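Local coordinates for protein BAG family molecular chaperone regulator 1 (Arabidopsis thaliana, PDB 4HWC) that acts, through its BAG domain, as a co-chaperone that binds the ATPase domain of HSP70/HSC70 chaperones and probably regulates programmed cell death and stress responses, at residues D11-V16 with K69-R74; D17-R22 with E46-E51. All coordinates share one frame; numbering follows the deposited sequence.

Contact 1 of 2, residues D11-V16 with K69-R74; sequences DISLEV and KMQVKR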
loop_
_atom_site.group_PDB
_atom_site.type_symbol
_atom_site.label_atom_id
_atom_site.label_comp_id
_atom_site.label_asym_id
_atom_site.label_seq_id
_atom_site.Cartn_x
_atom_site.Cartn_y
_atom_site.Cartn_z
ATOM N N ASP A 11 -9.923 -1.503 -8.726
ATOM C CA ASP A 11 -9.750 -0.058 -8.714
ATOM C C ASP A 11 -8.810 0.353 -7.582
ATOM O O ASP A 11 -7.904 1.162 -7.778
ATOM C CB ASP A 11 -11.107 0.625 -8.547
ATOM C CG ASP A 11 -10.980 2.087 -8.180
ATOM O OD1 ASP A 11 -10.817 2.384 -6.976
ATOM O OD2 ASP A 11 -11.031 2.939 -9.093
ATOM N N ILE A 12 -9.045 -0.199 -6.396
ATOM C CA ILE A 12 -8.203 0.078 -5.238
ATOM C C ILE A 12 -6.834 -0.476 -5.597
ATOM O O ILE A 12 -5.798 0.069 -5.213
ATOM C CB ILE A 12 -8.731 -0.650 -3.976
ATOM C CG1 ILE A 12 -9.999 0.041 -3.475
ATOM C CG2 ILE A 12 -7.652 -0.698 -2.896
ATOM C CD1 ILE A 12 -10.625 -0.608 -2.260
ATOM N N SER A 13 -6.852 -1.569 -6.351
ATOM C CA SER A 13 -5.638 -2.235 -6.786
ATOM C C SER A 13 -4.760 -1.304 -7.618
ATOM O O SER A 13 -3.541 -1.341 -7.513
ATOM C CB SER A 13 -5.989 -3.474 -7.606
ATOM O OG SER A 13 -4.816 -4.141 -8.022
ATOM N N LEU A 14 -5.389 -0.475 -8.445
ATOM C CA LEU A 14 -4.653 0.461 -9.286
ATOM C C LEU A 14 -3.959 1.513 -8.425
ATOM O O LEU A 14 -2.835 1.914 -8.712
ATOM C CB LEU A 14 -5.598 1.139 -10.280
ATOM C CG LEU A 14 -6.291 0.220 -11.291
ATOM C CD1 LEU A 14 -7.256 1.030 -12.142
ATOM C CD2 LEU A 14 -5.250 -0.463 -12.163
ATOM N N GLU A 15 -4.634 1.952 -7.368
ATOM C CA GLU A 15 -4.061 2.941 -6.465
ATOM C C GLU A 15 -2.954 2.299 -5.635
ATOM O O GLU A 15 -1.949 2.939 -5.315
ATOM C CB GLU A 15 -5.141 3.513 -5.549
ATOM C CG GLU A 15 -4.650 4.595 -4.593
ATOM C CD GLU A 15 -3.775 5.645 -5.272
ATOM O OE1 GLU A 15 -3.897 5.836 -6.503
ATOM O OE2 GLU A 15 -2.970 6.292 -4.566
ATOM N N VAL A 16 -3.139 1.035 -5.276
ATOM C CA VAL A 16 -2.113 0.339 -4.514
ATOM C C VAL A 16 -0.890 0.164 -5.419
ATOM O O VAL A 16 0.243 0.200 -4.942
ATOM C CB VAL A 16 -2.619 -1.033 -4.012
ATOM C CG1 VAL A 16 -1.479 -1.813 -3.358
ATOM C CG2 VAL A 16 -3.733 -0.820 -2.991
ATOM N N LYS A 69 -8.756 -10.055 -0.195
ATOM C CA LYS A 69 -7.745 -10.409 0.800
ATOM C C LYS A 69 -6.337 -10.238 0.245
ATOM O O LYS A 69 -5.403 -9.917 0.985
ATOM C CB LYS A 69 -7.930 -11.852 1.282
ATOM C CG LYS A 69 -9.143 -12.076 2.173
ATOM C CD LYS A 69 -9.271 -13.565 2.499
ATOM C CE LYS A 69 -10.554 -13.886 3.236
ATOM N NZ LYS A 69 -10.670 -15.359 3.452
ATOM N N MET A 70 -6.169 -10.473 -1.049
ATOM C CA MET A 70 -4.849 -10.299 -1.636
ATOM C C MET A 70 -4.474 -8.818 -1.604
ATOM O O MET A 70 -3.334 -8.475 -1.308
ATOM C CB MET A 70 -4.796 -10.801 -3.084
ATOM C CG MET A 70 -3.441 -10.514 -3.756
ATOM S SD MET A 70 -3.199 -11.256 -5.388
ATOM C CE MET A 70 -4.273 -10.246 -6.396
ATOM N N GLN A 71 -5.426 -7.939 -1.908
ATOM C CA GLN A 71 -5.119 -6.510 -1.890
ATOM C C GLN A 71 -4.826 -6.061 -0.471
ATOM O O GLN A 71 -3.979 -5.196 -0.242
ATOM C CB GLN A 71 -6.270 -5.688 -2.478
ATOM C CG GLN A 71 -6.496 -5.944 -3.955
ATOM C CD GLN A 71 -5.244 -5.720 -4.797
ATOM O OE1 GLN A 71 -4.974 -6.468 -5.740
ATOM N NE2 GLN A 71 -4.483 -4.683 -4.471
ATOM N N VAL A 72 -5.526 -6.645 0.493
ATOM C CA VAL A 72 -5.286 -6.295 1.885
ATOM C C VAL A 72 -3.851 -6.681 2.244
ATOM O O VAL A 72 -3.139 -5.930 2.908
ATOM C CB VAL A 72 -6.255 -7.039 2.822
ATOM C CG1 VAL A 72 -5.807 -6.881 4.261
ATOM C CG2 VAL A 72 -7.677 -6.489 2.649
ATOM N N LYS A 73 -3.438 -7.860 1.796
ATOM C CA LYS A 73 -2.090 -8.353 2.076
ATOM C C LYS A 73 -1.036 -7.459 1.437
ATOM O O LYS A 73 0.019 -7.214 2.028
ATOM C CB LYS A 73 -1.934 -9.785 1.559
ATOM C CG LYS A 73 -0.569 -10.408 1.843
ATOM C CD LYS A 73 -0.309 -10.503 3.340
ATOM C CE LYS A 73 1.005 -11.233 3.621
ATOM N NZ LYS A 73 1.239 -11.357 5.078
ATOM N N ARG A 74 -1.317 -6.981 0.228
ATOM C CA ARG A 74 -0.379 -6.103 -0.468
ATOM C C ARG A 74 -0.131 -4.852 0.357
ATOM O O ARG A 74 1.008 -4.440 0.532
ATOM C CB ARG A 74 -0.927 -5.679 -1.834
ATOM C CG ARG A 74 -0.697 -6.670 -2.948
ATOM C CD ARG A 74 -0.217 -5.936 -4.192
ATOM N NE ARG A 74 -1.271 -5.142 -4.793
ATOM C CZ ARG A 74 -1.080 -4.212 -5.722
ATOM N NH1 ARG A 74 -2.119 -3.557 -6.203
ATOM N NH2 ARG A 74 0.141 -3.922 -6.154
#
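Arg74 reaches from helix 62-88 across to Ser13 and Val16 of helix 5-31, joining the first and third helices of the three-helix bundle that forms the BAG domain. The two segments run nearly parallel, their axes 18° apart and 10.5 Å at closest approach. The Arg74 guanidinium has Val16 over one face and the carbonyl oxygen of Ser13 at its edge, near the plane. Its NH1 gives that oxygen a weak hydrogen bond (Arg74 NH1 to Ser13 O 2.9 Å), bent to 125° at the hydrogen. Methyl CG1 of Val16, anti to its own backbone N (chi1 173°), sits over the centre of the face, with CG1 3.4 Å from Arg74 CZ. Bends at chi2 and chi3 bring the guanidinium onto Ser13 and Val16. The stronger polar tie lies one turn along: Asp17 forms a salt bridge with the same NH1 and, together with the Ser13 bond and Val16 over one face, limits how the group can turn. Next to it, the buried Gln71 lays its amide against Ser13, the CD carbon 3.7 Å from Ser13 CB. An alanine in place of Gln71 would probably leave a gap beside Ser13, which would lose the amide packed on it. Further out, Val16 also packs on Val75 and Tyr78, while Ile12 turns to helix 38-55. Ser13 OG lies 3.3 Å from Arg74 NH1.

Contact 2 of 2, residues D17-R22 with E46-E51; sequences DRLGGR and ELLMNE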
loop_
_atom_site.group_PDB
_atom_site.type_symbol
_atom_site.label_atom_id
_atom_site.label_comp_id
_atom_site.label_asym_id
_atom_site.label_seq_id
_atom_site.Cartn_x
_atom_site.Cartn_y
_atom_site.Cartn_z
ATOM N N ASP A 17 -1.111 -0.023 -6.723
ATOM C CA ASP A 17 0.014 -0.163 -7.655
ATOM C C ASP A 17 0.857 1.111 -7.622
ATOM O O ASP A 17 2.091 1.062 -7.585
ATOM C CB ASP A 17 -0.455 -0.356 -9.108
ATOM C CG ASP A 17 -1.162 -1.671 -9.334
ATOM O OD1 ASP A 17 -0.886 -2.632 -8.588
ATOM O OD2 ASP A 17 -1.982 -1.746 -10.276
ATOM N N ARG A 18 0.176 2.250 -7.652
ATOM C CA ARG A 18 0.855 3.535 -7.651
ATOM C C ARG A 18 1.553 3.791 -6.325
ATOM O O ARG A 18 2.671 4.292 -6.306
ATOM C CB ARG A 18 -0.133 4.663 -7.939
ATOM C CG ARG A 18 0.533 5.986 -8.314
ATOM C CD ARG A 18 -0.490 7.101 -8.412
ATOM N NE ARG A 18 -1.064 7.401 -7.104
ATOM C CZ ARG A 18 -0.468 8.147 -6.180
ATOM N NH1 ARG A 18 0.725 8.681 -6.418
ATOM N NH2 ARG A 18 -1.062 8.354 -5.014
ATOM N N LEU A 19 0.894 3.462 -5.217
ATOM C CA LEU A 19 1.504 3.673 -3.908
ATOM C C LEU A 19 2.702 2.744 -3.758
ATOM O O LEU A 19 3.668 3.084 -3.092
ATOM C CB LEU A 19 0.489 3.428 -2.782
ATOM C CG LEU A 19 -0.677 4.429 -2.752
ATOM C CD1 LEU A 19 -1.671 4.051 -1.668
ATOM C CD2 LEU A 19 -0.134 5.831 -2.509
ATOM N N GLY A 20 2.630 1.576 -4.386
ATOM C CA GLY A 20 3.725 0.624 -4.329
ATOM C C GLY A 20 4.915 1.173 -5.096
ATOM O O GLY A 20 6.070 0.897 -4.765
ATOM N N GLY A 21 4.628 1.951 -6.136
ATOM C CA GLY A 21 5.697 2.556 -6.914
ATOM C C GLY A 21 6.433 3.559 -6.044
ATOM O O GLY A 21 7.659 3.694 -6.129
ATOM N N ARG A 22 5.683 4.269 -5.208
ATOM C CA ARG A 22 6.301 5.234 -4.298
ATOM C C ARG A 22 7.158 4.511 -3.273
ATOM O O ARG A 22 8.231 4.977 -2.894
ATOM C CB ARG A 22 5.235 6.035 -3.559
ATOM C CG ARG A 22 4.362 6.933 -4.399
ATOM C CD ARG A 22 4.026 8.159 -3.576
ATOM N NE ARG A 22 2.706 8.710 -3.882
ATOM C CZ ARG A 22 2.274 9.864 -3.378
ATOM N NH1 ARG A 22 3.050 10.576 -2.569
ATOM N NH2 ARG A 22 1.035 10.290 -3.667
ATOM N N GLU A 46 -0.039 6.801 5.328
ATOM C CA GLU A 46 -1.426 7.149 5.531
ATOM C C GLU A 46 -2.322 6.980 4.315
ATOM O O GLU A 46 -3.494 6.656 4.462
ATOM C CB GLU A 46 -1.524 8.538 6.211
ATOM C CG GLU A 46 -1.601 8.300 7.748
ATOM C CD GLU A 46 -1.442 9.480 8.673
ATOM O OE1 GLU A 46 -0.967 9.231 9.801
ATOM O OE2 GLU A 46 -1.775 10.616 8.313
ATOM N N LEU A 47 -1.786 7.146 3.109
ATOM C CA LEU A 47 -2.595 6.914 1.917
ATOM C C LEU A 47 -2.890 5.418 1.825
ATOM O O LEU A 47 -3.968 5.027 1.373
ATOM C CB LEU A 47 -1.885 7.364 0.626
ATOM C CG LEU A 47 -1.786 8.870 0.386
ATOM C CD1 LEU A 47 -1.034 9.136 -0.908
ATOM C CD2 LEU A 47 -3.180 9.469 0.335
ATOM N N LEU A 48 -1.934 4.590 2.250
ATOM C CA LEU A 48 -2.121 3.138 2.231
ATOM C C LEU A 48 -3.167 2.717 3.259
ATOM O O LEU A 48 -3.961 1.809 3.010
ATOM C CB LEU A 48 -0.797 2.415 2.512
ATOM C CG LEU A 48 0.229 2.448 1.370
ATOM C CD1 LEU A 48 1.598 2.085 1.914
ATOM C CD2 LEU A 48 -0.178 1.472 0.262
ATOM N N MET A 49 -3.170 3.371 4.417
ATOM C CA MET A 49 -4.148 3.032 5.445
ATOM C C MET A 49 -5.554 3.362 4.969
ATOM O O MET A 49 -6.517 2.675 5.339
ATOM C CB MET A 49 -3.842 3.767 6.750
ATOM C CG MET A 49 -2.528 3.362 7.384
ATOM S SD MET A 49 -2.433 1.583 7.700
ATOM C CE MET A 49 -3.610 1.446 9.065
ATOM N N ASN A 50 -5.677 4.408 4.151
ATOM C CA ASN A 50 -6.973 4.804 3.615
ATOM C C ASN A 50 -7.483 3.739 2.655
ATOM O O ASN A 50 -8.688 3.487 2.572
ATOM C CB ASN A 50 -6.889 6.154 2.893
ATOM C CG ASN A 50 -7.006 7.331 3.845
ATOM O OD1 ASN A 50 -7.486 7.187 4.975
ATOM N ND2 ASN A 50 -6.583 8.512 3.389
ATOM N N GLU A 51 -6.564 3.116 1.921
ATOM C CA GLU A 51 -6.949 2.053 1.002
ATOM C C GLU A 51 -7.327 0.815 1.821
ATOM O O GLU A 51 -8.200 0.043 1.425
ATOM C CB GLU A 51 -5.801 1.723 0.039
ATOM C CG GLU A 51 -5.422 2.875 -0.886
ATOM C CD GLU A 51 -6.604 3.375 -1.714
ATOM O OE1 GLU A 51 -7.162 2.584 -2.511
ATOM O OE2 GLU A 51 -6.976 4.561 -1.565
#
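Leu19 projects from helix 5-31 between Leu47 and Leu48 of helix 38-55, packing the first two helices of the three-helix bundle against each other. These neighbours run antiparallel, with axes at 156° and 10.6 Å at closest approach. The touching atoms of the tight part are all carbons. Leu19 and Leu48 lie alongside with their side chains running in opposing senses, bringing Leu19 CD1 to 3.6 Å from Leu48 CD2. The other methyl, Leu19 CD2, meets Leu47 CD1 at 3.8 Å, the two side chains roughly perpendicular. Glu51 CG comes to 4.0 Å from Leu19 CD1, so the aliphatic part of an acidic residue extends the greasy surface. Leu48 carries this surface on to helix 62-88, where it touches Val75, Tyr78, Val79 and Leu82. The looser side lies around Leu47, which is only partly buried and is flanked by two arginines. A bend at chi3 (67°) brings the end of Arg18 nearer to Leu47, which it meets edge-on and distantly; its NH2 is salt-bridged to Glu15. Arg22 instead turns a guanidinium face to the leucine, with NH2 3.6 Å from Leu47 CD1.

Overall arrangement
Both contacts use helix 5-31: contact 1 sets it against helix 62-88 in nearly parallel fashion, contact 2 against the antiparallel helix 38-55, and contact 2 is nested within the loop that contact 1 closes. Contact 2 is the more central, its centre about 4 Å from that of the chain against about 7 Å for contact 1. Their chemistry differs: contact 1 is mostly polar, built round a guanidinium with a valine over one of its faces, whereas contact 2 has a buried leucine centre and puts its arginines at a more open margin. The contact centres lie about 9 Å apart and touch: the arginine of contact 1 reaches into segment 17-22, and Glu51 of contact 2 packs against Ile12 and Glu15.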